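Uncharacterized protein (Bacteroides cellulosilyticus, PDB 5JVK) is a family 39 glycoside hydrolase of a gut symbiont that probably cleaves O-glycosidic bonds within carbohydrate chains. Local coordinates at residues 119-131 and 399-412. Residues are numbered along the deposited sequence; the frame is centred on the assembly and turned at random.
Sequences SKTFRLIRMAGFT and FSPKPSYQAAAVVA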
loop_
_atom_site.group_PDB
_atom_site.type_symbol
_atom_site.label_atom_id
_atom_site.label_comp_id
_atom_site.label_asym_id
_atom_site.label_seq_id
_atom_site.Cartn_x
_atom_site.Cartn_y
_atom_site.Cartn_z
ATOM N N SER A 119 16.784 -7.335 -1.329
ATOM C CA SER A 119 17.311 -6.101 -0.735
ATOM C C SER A 119 16.956 -4.854 -1.555
ATOM O O SER A 119 16.642 -3.812 -0.985
ATOM C CB SER A 119 18.828 -6.197 -0.543
ATOM O OG SER A 119 19.473 -6.481 -1.771
ATOM N N LYS A 120 16.994 -4.974 -2.882
ATOM C CA LYS A 120 16.629 -3.873 -3.782
ATOM C C LYS A 120 15.145 -3.529 -3.691
ATOM O O LYS A 120 14.788 -2.361 -3.547
ATOM C CB LYS A 120 16.993 -4.213 -5.233
ATOM C CG LYS A 120 16.753 -3.076 -6.222
ATOM C CD LYS A 120 17.551 -3.240 -7.509
ATOM C CE LYS A 120 17.095 -4.429 -8.344
ATOM N NZ LYS A 120 15.719 -4.259 -8.882
ATOM N N THR A 121 14.295 -4.550 -3.781
ATOM C CA THR A 121 12.840 -4.378 -3.680
ATOM C C THR A 121 12.437 -3.778 -2.325
ATOM O O THR A 121 11.604 -2.875 -2.283
ATOM C CB THR A 121 12.087 -5.708 -3.955
ATOM O OG1 THR A 121 12.220 -6.049 -5.342
ATOM C CG2 THR A 121 10.597 -5.608 -3.622
ATOM N N PHE A 122 13.039 -4.262 -1.238
ATOM C CA PHE A 122 12.716 -3.755 0.108
ATOM C C PHE A 122 13.304 -2.383 0.423
ATOM O O PHE A 122 12.773 -1.675 1.279
ATOM C CB PHE A 122 13.064 -4.775 1.199
ATOM C CG PHE A 122 11.939 -5.719 1.492
ATOM C CD1 PHE A 122 11.652 -6.769 0.627
ATOM C CD2 PHE A 122 11.124 -5.522 2.600
ATOM C CE1 PHE A 122 10.592 -7.623 0.882
ATOM C CE2 PHE A 122 10.065 -6.373 2.861
ATOM C CZ PHE A 122 9.797 -7.426 2.003
ATOM N N ARG A 123 14.382 -2.012 -0.262
ATOM C CA ARG A 123 14.894 -0.639 -0.220
ATOM C C ARG A 123 13.899 0.314 -0.895
ATOM O O ARG A 123 13.673 1.426 -0.413
ATOM C CB ARG A 123 16.265 -0.564 -0.898
ATOM C CG ARG A 123 17.000 0.763 -0.754
ATOM C CD ARG A 123 18.410 0.650 -1.326
ATOM N NE ARG A 123 18.889 1.910 -1.905
ATOM C CZ ARG A 123 19.932 2.034 -2.734
ATOM N NH1 ARG A 123 20.652 0.974 -3.113
ATOM N NH2 ARG A 123 20.264 3.239 -3.198
ATOM N N LEU A 124 13.307 -0.133 -2.004
ATOM C CA LEU A 124 12.280 0.639 -2.710
ATOM C C LEU A 124 10.967 0.719 -1.922
ATOM O O LEU A 124 10.291 1.746 -1.958
ATOM C CB LEU A 124 12.034 0.064 -4.110
ATOM C CG LEU A 124 13.210 0.186 -5.088
ATOM C CD1 LEU A 124 13.112 -0.829 -6.213
ATOM C CD2 LEU A 124 13.298 1.592 -5.656
ATOM N N ILE A 125 10.612 -0.359 -1.219
ATOM C CA ILE A 125 9.452 -0.360 -0.317
ATOM C C ILE A 125 9.658 0.620 0.842
ATOM O O ILE A 125 8.723 1.334 1.216
ATOM C CB ILE A 125 9.130 -1.780 0.225
ATOM C CG1 ILE A 125 8.629 -2.684 -0.910
ATOM C CG2 ILE A 125 8.073 -1.728 1.331
ATOM C CD1 ILE A 125 8.764 -4.170 -0.642
ATOM N N ARG A 126 10.870 0.645 1.399
ATOM C CA ARG A 126 11.218 1.549 2.508
ATOM C C ARG A 126 11.067 3.027 2.138
ATOM O O ARG A 126 10.482 3.800 2.899
ATOM C CB ARG A 126 12.651 1.279 3.006
ATOM C CG ARG A 126 13.215 2.294 4.000
ATOM C CD ARG A 126 12.384 2.403 5.269
ATOM N NE ARG A 126 12.912 3.432 6.168
ATOM C CZ ARG A 126 12.763 4.752 6.012
ATOM N NH1 ARG A 126 12.083 5.260 4.980
ATOM N NH2 ARG A 126 13.295 5.581 6.908
ATOM N N MET A 127 11.594 3.409 0.977
ATOM C CA MET A 127 11.548 4.806 0.527
ATOM C C MET A 127 10.138 5.285 0.138
ATOM O O MET A 127 9.907 6.491 0.033
ATOM C CB MET A 127 12.535 5.031 -0.630
ATOM C CG MET A 127 13.994 4.935 -0.213
ATOM S SD MET A 127 15.153 5.336 -1.541
ATOM C CE MET A 127 14.938 3.925 -2.623
ATOM N N ALA A 128 9.214 4.350 -0.092
ATOM C CA ALA A 128 7.790 4.673 -0.277
ATOM C C ALA A 128 7.063 4.975 1.043
ATOM O O ALA A 128 5.933 5.469 1.019
ATOM C CB ALA A 128 7.081 3.548 -1.013
ATOM N N GLY A 129 7.691 4.649 2.176
ATOM C CA GLY A 129 7.183 5.000 3.505
ATOM C C GLY A 129 6.434 3.896 4.233
ATOM O O GLY A 129 5.936 4.120 5.333
ATOM N N PHE A 130 6.361 2.704 3.642
ATOM C CA PHE A 130 5.597 1.600 4.224
ATOM C C PHE A 130 6.312 0.977 5.426
ATOM O O PHE A 130 7.544 0.889 5.449
ATOM C CB PHE A 130 5.331 0.518 3.176
ATOM C CG PHE A 130 4.507 0.990 2.007
ATOM C CD1 PHE A 130 3.133 1.187 2.140
ATOM C CD2 PHE A 130 5.098 1.225 0.767
ATOM C CE1 PHE A 130 2.369 1.619 1.064
ATOM C CE2 PHE A 130 4.341 1.654 -0.313
ATOM C CZ PHE A 130 2.973 1.851 -0.166
ATOM N N THR A 131 5.525 0.565 6.422
ATOM C CA THR A 131 6.016 -0.172 7.594
ATOM C C THR A 131 5.489 -1.609 7.687
ATOM O O THR A 131 5.832 -2.330 8.628
ATOM C CB THR A 131 5.617 0.545 8.893
ATOM O OG1 THR A 131 4.191 0.648 8.957
ATOM C CG2 THR A 131 6.240 1.924 8.951
ATOM N N PHE A 399 11.081 -1.931 -12.708
ATOM C CA PHE A 399 11.370 -1.158 -11.486
ATOM C C PHE A 399 11.346 0.374 -11.665
ATOM O O PHE A 399 11.830 1.111 -10.805
ATOM C CB PHE A 399 12.669 -1.651 -10.820
ATOM C CG PHE A 399 12.607 -3.088 -10.373
ATOM C CD1 PHE A 399 12.223 -3.411 -9.073
ATOM C CD2 PHE A 399 12.920 -4.123 -11.253
ATOM C CE1 PHE A 399 12.158 -4.738 -8.660
ATOM C CE2 PHE A 399 12.855 -5.452 -10.844
ATOM C CZ PHE A 399 12.473 -5.758 -9.546
ATOM N N SER A 400 10.734 0.848 -12.751
ATOM C CA SER A 400 10.551 2.276 -12.988
ATOM C C SER A 400 9.353 2.737 -12.156
ATOM O O SER A 400 8.298 2.104 -12.215
ATOM C CB SER A 400 10.286 2.536 -14.472
ATOM O OG SER A 400 10.159 3.916 -14.740
ATOM N N PRO A 401 9.503 3.827 -11.376
ATOM C CA PRO A 401 8.389 4.286 -10.541
ATOM C C PRO A 401 7.276 4.952 -11.347
ATOM O O PRO A 401 7.555 5.714 -12.277
ATOM C CB PRO A 401 9.050 5.295 -9.597
ATOM C CG PRO A 401 10.186 5.842 -10.384
ATOM C CD PRO A 401 10.684 4.701 -11.231
ATOM N N LYS A 402 6.033 4.630 -10.997
ATOM C CA LYS A 402 4.855 5.320 -11.519
ATOM C C LYS A 402 4.551 6.490 -10.572
ATOM O O LYS A 402 5.110 6.540 -9.471
ATOM C CB LYS A 402 3.673 4.352 -11.600
ATOM C CG LYS A 402 3.887 3.198 -12.577
ATOM C CD LYS A 402 2.959 2.028 -12.295
ATOM C CE LYS A 402 1.501 2.407 -12.490
ATOM N NZ LYS A 402 0.590 1.243 -12.330
ATOM N N PRO A 403 3.686 7.444 -10.991
ATOM C CA PRO A 403 3.325 8.571 -10.109
ATOM C C PRO A 403 2.798 8.177 -8.719
ATOM O O PRO A 403 3.024 8.911 -7.756
ATOM C CB PRO A 403 2.232 9.292 -10.901
ATOM C CG PRO A 403 2.573 9.019 -12.320
ATOM C CD PRO A 403 3.108 7.615 -12.339
ATOM N N SER A 404 2.112 7.036 -8.627
ATOM C CA SER A 404 1.586 6.531 -7.359
ATOM C C SER A 404 2.662 6.255 -6.311
ATOM O O SER A 404 2.400 6.371 -5.108
ATOM C CB SER A 404 0.744 5.275 -7.592
ATOM O OG SER A 404 1.486 4.284 -8.272
ATOM N N TYR A 405 3.863 5.890 -6.762
ATOM C CA TYR A 405 5.006 5.732 -5.867
ATOM C C TYR A 405 5.350 7.053 -5.180
ATOM O O TYR A 405 5.522 7.096 -3.961
ATOM C CB TYR A 405 6.233 5.213 -6.622
ATOM C CG TYR A 405 7.385 4.902 -5.703
ATOM C CD1 TYR A 405 8.255 5.908 -5.277
ATOM C CD2 TYR A 405 7.592 3.610 -5.231
ATOM C CE1 TYR A 405 9.302 5.632 -4.415
ATOM C CE2 TYR A 405 8.642 3.323 -4.373
ATOM C CZ TYR A 405 9.492 4.339 -3.967
ATOM O OH TYR A 405 10.526 4.058 -3.114
ATOM N N GLN A 406 5.469 8.112 -5.978
ATOM C CA GLN A 406 5.767 9.454 -5.475
ATOM C C GLN A 406 4.707 9.897 -4.468
ATOM O O GLN A 406 5.039 10.410 -3.399
ATOM C CB GLN A 406 5.825 10.460 -6.630
ATOM C CG GLN A 406 6.356 11.841 -6.254
ATOM C CD GLN A 406 7.873 11.917 -6.187
ATOM O OE1 GLN A 406 8.583 11.102 -6.776
ATOM N NE2 GLN A 406 8.377 12.918 -5.471
ATOM N N ALA A 407 3.440 9.698 -4.824
ATOM C CA ALA A 407 2.313 10.046 -3.950
ATOM C C ALA A 407 2.348 9.307 -2.613
ATOM O O ALA A 407 2.016 9.888 -1.585
ATOM C CB ALA A 407 0.992 9.786 -4.659
ATOM N N ALA A 408 2.754 8.037 -2.637
ATOM C CA ALA A 408 2.892 7.224 -1.422
ATOM C C ALA A 408 3.991 7.741 -0.488
ATOM O O ALA A 408 3.783 7.857 0.721
ATOM C CB ALA A 408 3.158 5.769 -1.786
ATOM N N ALA A 409 5.158 8.039 -1.052
ATOM C CA ALA A 409 6.283 8.566 -0.275
ATOM C C ALA A 409 5.952 9.916 0.358
ATOM O O ALA A 409 6.257 10.150 1.534
ATOM C CB ALA A 409 7.524 8.684 -1.148
ATOM N N VAL A 410 5.313 10.790 -0.418
ATOM C CA VAL A 410 4.972 12.132 0.051
ATOM C C VAL A 410 3.882 12.071 1.129
ATOM O O VAL A 410 4.033 12.693 2.185
ATOM C CB VAL A 410 4.565 13.065 -1.115
ATOM C CG1 VAL A 410 4.064 14.411 -0.601
ATOM C CG2 VAL A 410 5.739 13.270 -2.067
ATOM N N VAL A 411 2.807 11.319 0.879
ATOM C CA VAL A 411 1.712 11.209 1.857
ATOM C C VAL A 411 2.163 10.529 3.161
ATOM O O VAL A 411 1.684 10.881 4.238
ATOM C CB VAL A 411 0.442 10.533 1.263
ATOM C CG1 VAL A 411 0.606 9.025 1.123
ATOM C CG2 VAL A 411 -0.784 10.866 2.104
ATOM N N ALA A 412 3.084 9.571 3.053
ATOM C CA ALA A 412 3.712 8.950 4.221
ATOM C C ALA A 412 4.524 9.954 5.042
ATOM O O ALA A 412 4.438 9.956 6.271
ATOM C CB ALA A 412 4.607 7.797 3.793
#
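Tyr405 reaches from helix 403-415 to the last turn of helix 118-127 and gives its hydroxyl proton to the carbonyl of Leu124, with OH and O 2.6 Å apart. This pairing brings together the first and last helices of a (beta/alpha)8 barrel: helix 118-127 follows barrel strand 106-109, helix 403-415 comes after strand 373-375, and the two meet in the outer layer next to where these first and last strands complete the barrel. The phenol OH lies in the carbonyl plane on a lone pair, with a C=O...OH angle of 135°, and Leu124 O lies at the edge of the Tyr405 ring, in its plane. CG of Tyr405 stands anti to the backbone N (chi1 -174°), which carries the ring out alongside Ala128, whose CB lies 3.7 Å from Tyr405 CE2. Leu124 O thus has two donors, the phenol OH at short range and Ala128 N through a weak bond.

Beyond Tyr405 the backbones close in. Ala128 and Ala409 approach to 4.2 Å between CA atoms, and Ala128 O takes a CA-H...O contact from Ala409. Gly129 turns the chain through a Schellman motif at positive phi; its CA packs 3.8 Å from Ala412 CB. Phe130 then leads toward strand 132-138, its CZ resting against Ala408 CB and its ring also touching Met106 and Val108 of strand 106-109. Leu357 of helix 350-366 packs on Ala408 too.

At the other end, Phe399, in the loop before helix 403-415, meets Leu124 CD1 through CD1, while Thr121 OG1 lies at the ring edge. Lys120, salt-bridged to Asp115, bends its chain at the last two torsions and sets NZ 3.4 Å from the Phe399 ring centroid, a cation-pi contact only 2° off the ring normal.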